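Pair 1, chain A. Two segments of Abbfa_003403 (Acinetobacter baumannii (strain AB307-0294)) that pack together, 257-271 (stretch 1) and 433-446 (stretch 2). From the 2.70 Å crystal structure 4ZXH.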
# COMPACT_ATOMS: atom_id res chain seq x y z
N GLY A 257 -8.32 -28.49 15.84
CA GLY A 257 -6.88 -28.39 15.80
C GLY A 257 -6.31 -29.01 14.53
O GLY A 257 -5.36 -28.50 13.95
N LEU A 258 -6.91 -30.10 14.09
CA LEU A 258 -6.39 -30.81 12.93
C LEU A 258 -6.55 -29.96 11.68
O LEU A 258 -5.62 -29.83 10.89
CB LEU A 258 -7.11 -32.14 12.75
CG LEU A 258 -6.60 -33.11 11.69
CD1 LEU A 258 -5.12 -33.36 11.87
CD2 LEU A 258 -7.36 -34.42 11.78
N VAL A 259 -7.72 -29.37 11.52
CA VAL A 259 -8.01 -28.62 10.31
C VAL A 259 -7.21 -27.33 10.32
O VAL A 259 -6.79 -26.84 9.28
CB VAL A 259 -9.52 -28.34 10.19
CG1 VAL A 259 -9.82 -27.41 9.01
CG2 VAL A 259 -10.30 -29.65 10.08
N LEU A 260 -6.98 -26.79 11.51
CA LEU A 260 -6.17 -25.57 11.59
C LEU A 260 -4.76 -25.89 11.12
O LEU A 260 -4.19 -25.14 10.32
CB LEU A 260 -6.17 -25.01 13.01
CG LEU A 260 -5.28 -23.78 13.24
CD1 LEU A 260 -5.76 -22.66 12.36
CD2 LEU A 260 -5.26 -23.37 14.70
N SER A 261 -4.21 -27.01 11.59
CA SER A 261 -2.91 -27.49 11.13
C SER A 261 -2.85 -27.60 9.61
O SER A 261 -1.90 -27.14 8.97
CB SER A 261 -2.59 -28.85 11.74
OG SER A 261 -2.36 -28.70 13.13
N GLY A 262 -3.88 -28.21 9.03
CA GLY A 262 -4.02 -28.28 7.59
C GLY A 262 -3.97 -26.90 6.94
O GLY A 262 -3.36 -26.74 5.89
N PHE A 263 -4.59 -25.91 7.57
CA PHE A 263 -4.66 -24.57 6.99
C PHE A 263 -3.28 -23.90 6.94
O PHE A 263 -2.91 -23.34 5.91
CB PHE A 263 -5.65 -23.70 7.77
CG PHE A 263 -6.19 -22.55 6.98
CD1 PHE A 263 -6.18 -22.59 5.59
CD2 PHE A 263 -6.75 -21.45 7.61
CE1 PHE A 263 -6.68 -21.55 4.85
CE2 PHE A 263 -7.26 -20.40 6.86
CZ PHE A 263 -7.22 -20.45 5.48
N TYR A 264 -2.54 -23.94 8.05
CA TYR A 264 -1.15 -23.46 8.06
C TYR A 264 -0.31 -24.14 6.96
O TYR A 264 0.37 -23.47 6.19
CB TYR A 264 -0.48 -23.72 9.40
CG TYR A 264 -0.86 -22.78 10.52
CD1 TYR A 264 -0.45 -21.46 10.52
CD2 TYR A 264 -1.58 -23.24 11.61
CE1 TYR A 264 -0.78 -20.62 11.55
CE2 TYR A 264 -1.91 -22.41 12.65
CZ TYR A 264 -1.52 -21.10 12.61
OH TYR A 264 -1.85 -20.27 13.66
N VAL A 265 -0.37 -25.46 6.91
CA VAL A 265 0.38 -26.21 5.90
C VAL A 265 0.04 -25.67 4.52
O VAL A 265 0.93 -25.41 3.72
CB VAL A 265 0.10 -27.72 5.97
CG1 VAL A 265 0.55 -28.41 4.70
CG2 VAL A 265 0.80 -28.32 7.17
N LEU A 266 -1.25 -25.47 4.25
CA LEU A 266 -1.69 -24.85 3.01
C LEU A 266 -1.04 -23.48 2.74
O LEU A 266 -0.49 -23.27 1.66
CB LEU A 266 -3.21 -24.69 2.99
CG LEU A 266 -3.62 -24.00 1.69
CD1 LEU A 266 -3.21 -24.85 0.51
CD2 LEU A 266 -5.11 -23.69 1.64
N LEU A 267 -1.11 -22.56 3.69
CA LEU A 267 -0.58 -21.20 3.47
C LEU A 267 0.95 -21.21 3.36
O LEU A 267 1.54 -20.36 2.69
CB LEU A 267 -1.01 -20.27 4.59
CG LEU A 267 -2.53 -20.29 4.87
CD1 LEU A 267 -2.86 -19.61 6.19
CD2 LEU A 267 -3.32 -19.64 3.73
N HIS A 268 1.58 -22.18 4.02
CA HIS A 268 3.02 -22.42 3.89
C HIS A 268 3.41 -22.78 2.47
O HIS A 268 4.38 -22.24 1.93
CB HIS A 268 3.45 -23.54 4.83
CG HIS A 268 4.88 -23.93 4.69
ND1 HIS A 268 5.92 -23.08 5.02
CD2 HIS A 268 5.46 -25.08 4.25
CE1 HIS A 268 7.07 -23.69 4.80
NE2 HIS A 268 6.82 -24.90 4.33
N LYS A 269 2.65 -23.69 1.86
CA LYS A 269 2.88 -24.11 0.49
C LYS A 269 2.59 -23.00 -0.51
O LYS A 269 3.32 -22.86 -1.49
CB LYS A 269 2.05 -25.36 0.15
CG LYS A 269 2.51 -26.64 0.85
CD LYS A 269 4.02 -26.78 0.76
CE LYS A 269 4.53 -28.02 1.48
NZ LYS A 269 6.01 -28.17 1.29
N LEU A 270 1.55 -22.21 -0.28
CA LEU A 270 1.20 -21.11 -1.19
C LEU A 270 2.15 -19.92 -1.14
O LEU A 270 2.30 -19.19 -2.13
CB LEU A 270 -0.21 -20.60 -0.91
CG LEU A 270 -1.39 -21.53 -1.18
CD1 LEU A 270 -2.66 -20.74 -1.11
CD2 LEU A 270 -1.26 -22.23 -2.51
N SER A 271 2.80 -19.69 -0.01
CA SER A 271 3.63 -18.49 0.14
C SER A 271 5.11 -18.78 0.35
O SER A 271 5.93 -17.88 0.29
CB SER A 271 3.11 -17.65 1.31
OG SER A 271 3.15 -18.38 2.52
N ASN A 433 -9.12 -22.74 -6.54
CA ASN A 433 -7.82 -23.36 -6.33
C ASN A 433 -7.40 -23.59 -4.89
O ASN A 433 -6.90 -24.67 -4.56
CB ASN A 433 -6.73 -22.53 -6.99
CG ASN A 433 -5.52 -23.33 -7.28
OD1 ASN A 433 -5.61 -24.44 -7.81
ND2 ASN A 433 -4.37 -22.84 -6.83
N MET A 434 -7.56 -22.57 -4.04
CA MET A 434 -7.28 -22.71 -2.62
C MET A 434 -8.13 -23.82 -2.01
O MET A 434 -7.64 -24.58 -1.16
CB MET A 434 -7.51 -21.39 -1.89
CG MET A 434 -6.30 -20.47 -1.87
SD MET A 434 -6.54 -18.90 -1.00
CE MET A 434 -7.32 -17.93 -2.29
N VAL A 435 -9.38 -23.92 -2.43
CA VAL A 435 -10.24 -24.97 -1.88
C VAL A 435 -9.73 -26.34 -2.31
O VAL A 435 -9.62 -27.25 -1.49
CB VAL A 435 -11.70 -24.78 -2.29
CG1 VAL A 435 -12.51 -26.03 -1.98
CG2 VAL A 435 -12.28 -23.58 -1.56
N GLN A 436 -9.39 -26.47 -3.59
CA GLN A 436 -8.90 -27.75 -4.09
C GLN A 436 -7.60 -28.16 -3.41
O GLN A 436 -7.36 -29.34 -3.19
CB GLN A 436 -8.72 -27.71 -5.61
CG GLN A 436 -10.05 -27.66 -6.35
CD GLN A 436 -9.90 -27.79 -7.85
OE1 GLN A 436 -8.78 -27.73 -8.38
NE2 GLN A 436 -11.02 -27.96 -8.54
N LEU A 437 -6.77 -27.18 -3.05
CA LEU A 437 -5.49 -27.45 -2.39
C LEU A 437 -5.68 -27.84 -0.92
O LEU A 437 -4.97 -28.71 -0.41
CB LEU A 437 -4.57 -26.23 -2.51
CG LEU A 437 -4.09 -25.97 -3.94
CD1 LEU A 437 -3.29 -24.68 -4.06
CD2 LEU A 437 -3.27 -27.14 -4.44
N LEU A 438 -6.64 -27.21 -0.26
CA LEU A 438 -7.04 -27.60 1.09
C LEU A 438 -7.54 -29.04 1.11
O LEU A 438 -7.12 -29.84 1.96
CB LEU A 438 -8.13 -26.66 1.63
CG LEU A 438 -8.63 -26.91 3.05
CD1 LEU A 438 -7.46 -27.10 4.02
CD2 LEU A 438 -9.48 -25.75 3.52
N GLN A 439 -8.44 -29.36 0.18
CA GLN A 439 -8.93 -30.72 -0.02
C GLN A 439 -7.73 -31.68 -0.06
O GLN A 439 -7.75 -32.75 0.55
CB GLN A 439 -9.74 -30.81 -1.33
CG GLN A 439 -11.07 -30.04 -1.39
CD GLN A 439 -12.20 -30.72 -0.66
OE1 GLN A 439 -12.39 -30.53 0.53
NE2 GLN A 439 -12.97 -31.53 -1.38
N ALA A 440 -6.67 -31.27 -0.76
CA ALA A 440 -5.49 -32.11 -0.97
C ALA A 440 -4.67 -32.30 0.30
O ALA A 440 -4.28 -33.42 0.62
CB ALA A 440 -4.64 -31.52 -2.06
N VAL A 441 -4.39 -31.20 0.99
CA VAL A 441 -3.67 -31.26 2.27
C VAL A 441 -4.38 -32.18 3.25
O VAL A 441 -3.76 -33.03 3.87
CB VAL A 441 -3.52 -29.87 2.92
CG1 VAL A 441 -2.96 -30.00 4.33
CG2 VAL A 441 -2.63 -28.99 2.10
N LEU A 442 -5.70 -32.02 3.35
CA LEU A 442 -6.50 -32.86 4.23
C LEU A 442 -6.42 -34.33 3.82
O LEU A 442 -6.28 -35.20 4.67
CB LEU A 442 -7.95 -32.37 4.25
CG LEU A 442 -8.11 -31.03 4.98
CD1 LEU A 442 -9.53 -30.51 4.97
CD2 LEU A 442 -7.59 -31.12 6.42
N SER A 443 -6.51 -34.61 2.52
CA SER A 443 -6.40 -35.99 2.04
C SER A 443 -5.03 -36.56 2.37
O SER A 443 -4.94 -37.65 2.95
CB SER A 443 -6.64 -36.08 0.53
OG SER A 443 -8.02 -36.02 0.22
N GLU A 444 -3.98 -35.83 2.00
CA GLU A 444 -2.61 -36.30 2.19
C GLU A 444 -2.28 -36.44 3.68
O GLU A 444 -1.42 -37.25 4.05
CB GLU A 444 -1.60 -35.36 1.51
N MET A 445 -2.97 -35.69 4.53
CA MET A 445 -2.82 -35.85 5.97
C MET A 445 -3.33 -37.22 6.46
O MET A 445 -2.63 -37.91 7.20
CB MET A 445 -3.53 -34.72 6.74
CG MET A 445 -2.71 -33.43 6.87
SD MET A 445 -3.54 -32.05 7.71
CE MET A 445 -2.89 -32.14 9.37
N VAL A 446 -4.54 -37.64 6.05
CA VAL A 446 -5.05 -38.91 6.56
C VAL A 446 -4.30 -40.09 5.93
O VAL A 446 -4.10 -41.11 6.59
CB VAL A 446 -6.59 -39.11 6.32
CG1 VAL A 446 -7.41 -37.98 6.97
CG2 VAL A 446 -6.93 -39.30 4.83

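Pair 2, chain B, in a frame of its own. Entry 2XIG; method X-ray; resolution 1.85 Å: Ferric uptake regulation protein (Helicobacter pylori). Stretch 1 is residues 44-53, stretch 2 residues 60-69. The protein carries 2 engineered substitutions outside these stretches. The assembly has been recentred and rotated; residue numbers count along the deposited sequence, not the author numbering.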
# COMPACT_ATOMS: atom_id res chain seq x y z
N SER B 44 -17.21 6.88 -9.95
CA SER B 44 -17.04 5.48 -9.60
C SER B 44 -18.31 4.71 -9.95
O SER B 44 -19.39 5.30 -10.05
CB SER B 44 -16.75 5.33 -8.10
OG SER B 44 -17.88 5.73 -7.36
N PRO B 45 -18.20 3.39 -10.13
CA PRO B 45 -19.40 2.58 -10.34
C PRO B 45 -20.45 2.79 -9.24
O PRO B 45 -21.64 2.82 -9.54
CB PRO B 45 -18.86 1.15 -10.31
CG PRO B 45 -17.45 1.29 -10.76
CD PRO B 45 -16.97 2.58 -10.17
N GLU B 46 -20.02 2.93 -7.99
CA GLU B 46 -20.95 3.20 -6.89
C GLU B 46 -21.74 4.48 -7.12
O GLU B 46 -22.96 4.50 -6.95
CB GLU B 46 -20.21 3.26 -5.55
CG GLU B 46 -19.67 1.92 -5.07
CD GLU B 46 -18.63 2.05 -3.95
OE1 GLU B 46 -17.50 2.50 -4.24
OE2 GLU B 46 -18.93 1.68 -2.79
N GLU B 47 -21.06 5.56 -7.49
CA GLU B 47 -21.72 6.84 -7.72
C GLU B 47 -22.69 6.78 -8.89
O GLU B 47 -23.77 7.37 -8.86
CB GLU B 47 -20.69 7.93 -7.98
CG GLU B 47 -19.77 8.21 -6.84
CD GLU B 47 -18.80 9.32 -7.18
OE1 GLU B 47 -17.96 9.12 -8.09
OE2 GLU B 47 -18.88 10.38 -6.53
N ILE B 48 -22.28 6.09 -9.95
CA ILE B 48 -23.16 5.91 -11.10
C ILE B 48 -24.41 5.15 -10.69
O ILE B 48 -25.52 5.48 -11.12
CB ILE B 48 -22.42 5.18 -12.25
CG1 ILE B 48 -21.31 6.08 -12.80
CG2 ILE B 48 -23.38 4.77 -13.35
CD1 ILE B 48 -20.24 5.33 -13.59
N THR B 49 -24.24 4.15 -9.83
CA THR B 49 -25.36 3.36 -9.35
C THR B 49 -26.30 4.24 -8.53
O THR B 49 -27.52 4.18 -8.70
CB THR B 49 -24.89 2.15 -8.51
OG1 THR B 49 -24.02 1.34 -9.31
CG2 THR B 49 -26.07 1.31 -8.02
N HIS B 50 -25.72 5.06 -7.65
CA HIS B 50 -26.50 6.00 -6.85
C HIS B 50 -27.43 6.80 -7.76
O HIS B 50 -28.62 6.92 -7.50
CB HIS B 50 -25.58 6.97 -6.08
CG HIS B 50 -25.06 6.44 -4.77
ND1 HIS B 50 -25.89 6.04 -3.74
CD2 HIS B 50 -23.80 6.29 -4.31
CE1 HIS B 50 -25.16 5.65 -2.71
NE2 HIS B 50 -23.89 5.79 -3.03
N SER B 51 -26.87 7.38 -8.82
CA SER B 51 -27.65 8.21 -9.74
C SER B 51 -28.78 7.44 -10.42
O SER B 51 -29.93 7.91 -10.49
CB SER B 51 -26.73 8.83 -10.79
OG SER B 51 -25.67 9.54 -10.18
N ILE B 52 -28.46 6.25 -10.92
CA ILE B 52 -29.44 5.41 -11.60
C ILE B 52 -30.58 4.98 -10.67
O ILE B 52 -31.74 4.89 -11.07
CB ILE B 52 -28.76 4.17 -12.21
CG1 ILE B 52 -27.92 4.58 -13.42
CG2 ILE B 52 -29.80 3.12 -12.61
CD1 ILE B 52 -27.15 3.45 -14.02
N ARG B 53 -30.24 4.72 -9.41
CA ARG B 53 -31.22 4.29 -8.42
C ARG B 53 -32.21 5.40 -8.06
O ARG B 53 -33.18 5.17 -7.34
CB ARG B 53 -30.53 3.78 -7.15
CG ARG B 53 -29.91 2.40 -7.29
CD ARG B 53 -29.32 1.89 -5.97
NE ARG B 53 -28.89 0.50 -6.11
CZ ARG B 53 -27.96 -0.09 -5.35
NH1 ARG B 53 -27.35 0.59 -4.39
NH2 ARG B 53 -27.64 -1.36 -5.55
N SER B 60 -29.22 -3.13 -9.42
CA SER B 60 -28.09 -3.78 -8.75
C SER B 60 -26.77 -3.28 -9.30
O SER B 60 -26.65 -2.98 -10.51
CB SER B 60 -28.21 -5.30 -8.93
OG SER B 60 -26.94 -5.92 -8.82
N ILE B 61 -25.76 -3.18 -8.44
CA ILE B 61 -24.47 -2.65 -8.87
C ILE B 61 -23.78 -3.63 -9.82
O ILE B 61 -23.00 -3.21 -10.68
CB ILE B 61 -23.55 -2.26 -7.67
CG1 ILE B 61 -22.35 -1.44 -8.15
CG2 ILE B 61 -23.11 -3.48 -6.87
CD1 ILE B 61 -21.64 -0.67 -7.04
N SER B 62 -24.08 -4.92 -9.69
CA SER B 62 -23.56 -5.90 -10.66
C SER B 62 -24.01 -5.58 -12.08
O SER B 62 -23.25 -5.80 -13.04
CB SER B 62 -23.98 -7.33 -10.29
OG SER B 62 -25.39 -7.45 -10.26
N SER B 63 -25.22 -5.07 -12.23
CA SER B 63 -25.71 -4.74 -13.58
C SER B 63 -24.95 -3.54 -14.13
O SER B 63 -24.64 -3.48 -15.33
CB SER B 63 -27.23 -4.55 -13.61
OG SER B 63 -27.62 -3.32 -13.01
N VAL B 64 -24.62 -2.59 -13.26
CA VAL B 64 -23.86 -1.42 -13.67
C VAL B 64 -22.44 -1.77 -14.10
O VAL B 64 -21.95 -1.27 -15.12
CB VAL B 64 -23.87 -0.31 -12.60
CG1 VAL B 64 -22.90 0.81 -12.98
CG2 VAL B 64 -25.29 0.23 -12.44
N TYR B 65 -21.78 -2.66 -13.36
CA TYR B 65 -20.46 -3.13 -13.74
C TYR B 65 -20.48 -3.77 -15.12
O TYR B 65 -19.63 -3.47 -15.95
CB TYR B 65 -19.88 -4.12 -12.72
CG TYR B 65 -19.02 -3.46 -11.66
CD1 TYR B 65 -17.64 -3.41 -11.79
CD2 TYR B 65 -19.60 -2.86 -10.56
CE1 TYR B 65 -16.86 -2.78 -10.83
CE2 TYR B 65 -18.84 -2.23 -9.60
CZ TYR B 65 -17.47 -2.20 -9.73
OH TYR B 65 -16.71 -1.58 -8.77
N ARG B 66 -21.44 -4.66 -15.34
CA ARG B 66 -21.57 -5.33 -16.63
C ARG B 66 -21.71 -4.31 -17.77
O ARG B 66 -21.04 -4.41 -18.80
CB ARG B 66 -22.77 -6.27 -16.62
CG ARG B 66 -23.00 -6.99 -17.93
CD ARG B 66 -24.19 -7.95 -17.84
NE ARG B 66 -24.13 -8.71 -16.59
CZ ARG B 66 -25.03 -8.65 -15.62
NH1 ARG B 66 -26.12 -7.90 -15.76
NH2 ARG B 66 -24.86 -9.37 -14.53
N ILE B 67 -22.59 -3.33 -17.58
CA ILE B 67 -22.75 -2.23 -18.52
C ILE B 67 -21.45 -1.45 -18.75
O ILE B 67 -21.09 -1.16 -19.89
CB ILE B 67 -23.87 -1.26 -18.06
CG1 ILE B 67 -25.25 -1.91 -18.25
CG2 ILE B 67 -23.77 0.08 -18.80
CD1 ILE B 67 -26.37 -1.11 -17.63
N LEU B 68 -20.77 -1.11 -17.65
CA LEU B 68 -19.52 -0.36 -17.73
C LEU B 68 -18.46 -1.13 -18.52
O LEU B 68 -17.74 -0.55 -19.32
CB LEU B 68 -19.00 -0.02 -16.32
CG LEU B 68 -19.78 1.07 -15.58
CD1 LEU B 68 -19.31 1.22 -14.14
CD2 LEU B 68 -19.69 2.40 -16.31
N ASN B 69 -18.38 -2.43 -18.29
CA ASN B 69 -17.41 -3.25 -19.01
C ASN B 69 -17.65 -3.25 -20.52
O ASN B 69 -16.71 -3.16 -21.30
CB ASN B 69 -17.39 -4.68 -18.46
CG ASN B 69 -16.77 -4.77 -17.08
OD1 ASN B 69 -15.85 -4.02 -16.75
ND2 ASN B 69 -17.26 -5.69 -16.26

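Pair 1 and pair 2 place two helices in nearly the same relation. Superposing N, CA and C of 14 central residues gives an RMSD of 0.3 Å. The helix axes approach to 9.3 Å in pair 1 and 9.6 Å in pair 2, and the angles between their N-to-C directions are 121° and 115°, so in both the second helix runs obliquely back across the first. The register agrees at one crossing point: Leu A266 and Leu A438, with CA atoms 6.3 Å apart, match Thr B49 and Ile B61, with CA atoms 6.1 Å apart. At the other, the CA nearest to that of Gly A262 belongs to Val A441 (6.1 Å), but the CA nearest to that of Pro B45 belongs to Tyr B65 (6.7 Å), the match of Leu A442, one residue on.

The clearest common element is a valine. Val A441 and Val B64 superpose with CA atoms 0.3 Å and side-chain centres 0.5 Å apart; both have chi1 in t, and both direct CA-to-CB toward the other helix. Val B64 is a knob in a hole formed by Pro B45, Ile B48, Thr B49 and Ile B52, with CG1 4.0 Å from Ile B48 CG2 and CG2 3.6 Å from Thr B49 OG1. Val A441 meets the matched positions of three of these: its CG1 lies 3.6 Å from Gly A262 O and 3.9 Å from Val A265 CG1, and its CG2 is 4.3 Å from Leu A266 CA.

The sharpest substitution is Gly A262 for Pro B45. At the glycine, an ideal CB would lie 3.2 Å from Leu A442 CD2, a tight approach, and the bare CA instead comes 3.8 Å from Met A445 SD. At the same position Pro B45 fills the space with its ring: CB is 3.5 Å from Tyr B65 CE2, and CG is 3.9 Å from Leu B68 CD1. Tyr B65 and Leu B68 match Leu A442 and Met A445, so different partners accommodate the glycine and the proline. The long Met A445 also extends to Leu A258, where its CE is 3.6 Å from CD1.

Leu A266 and Thr B49 both point toward the opposing helix but fill their places differently. Leu A266 reaches Leu A437 (CD1 to CB, 3.6 Å) and Leu A438 (CD2 to CB, 4.2 Å). The shorter threonine donates a hydrogen bond from OG1 to Pro B45 O, 2.8 Å away within its own helix, satisfying the hydroxyl while OG1 packs 3.4 Å from Ile B61 CG1.

Further along, Leu A270 matches Arg B53 more loosely, with CA atoms 1.2 Å apart. The leucine makes apolar contacts, its CD2 3.5 Å from Leu A437 CD1, whereas the arginine brings NH2 4.0 Å from Ser B60 CA, at the guanidinium edge. Neither pair has a hydrogen bond between its stretches; the buried surface is 596 Å² in pair 1 and 444 Å² in pair 2.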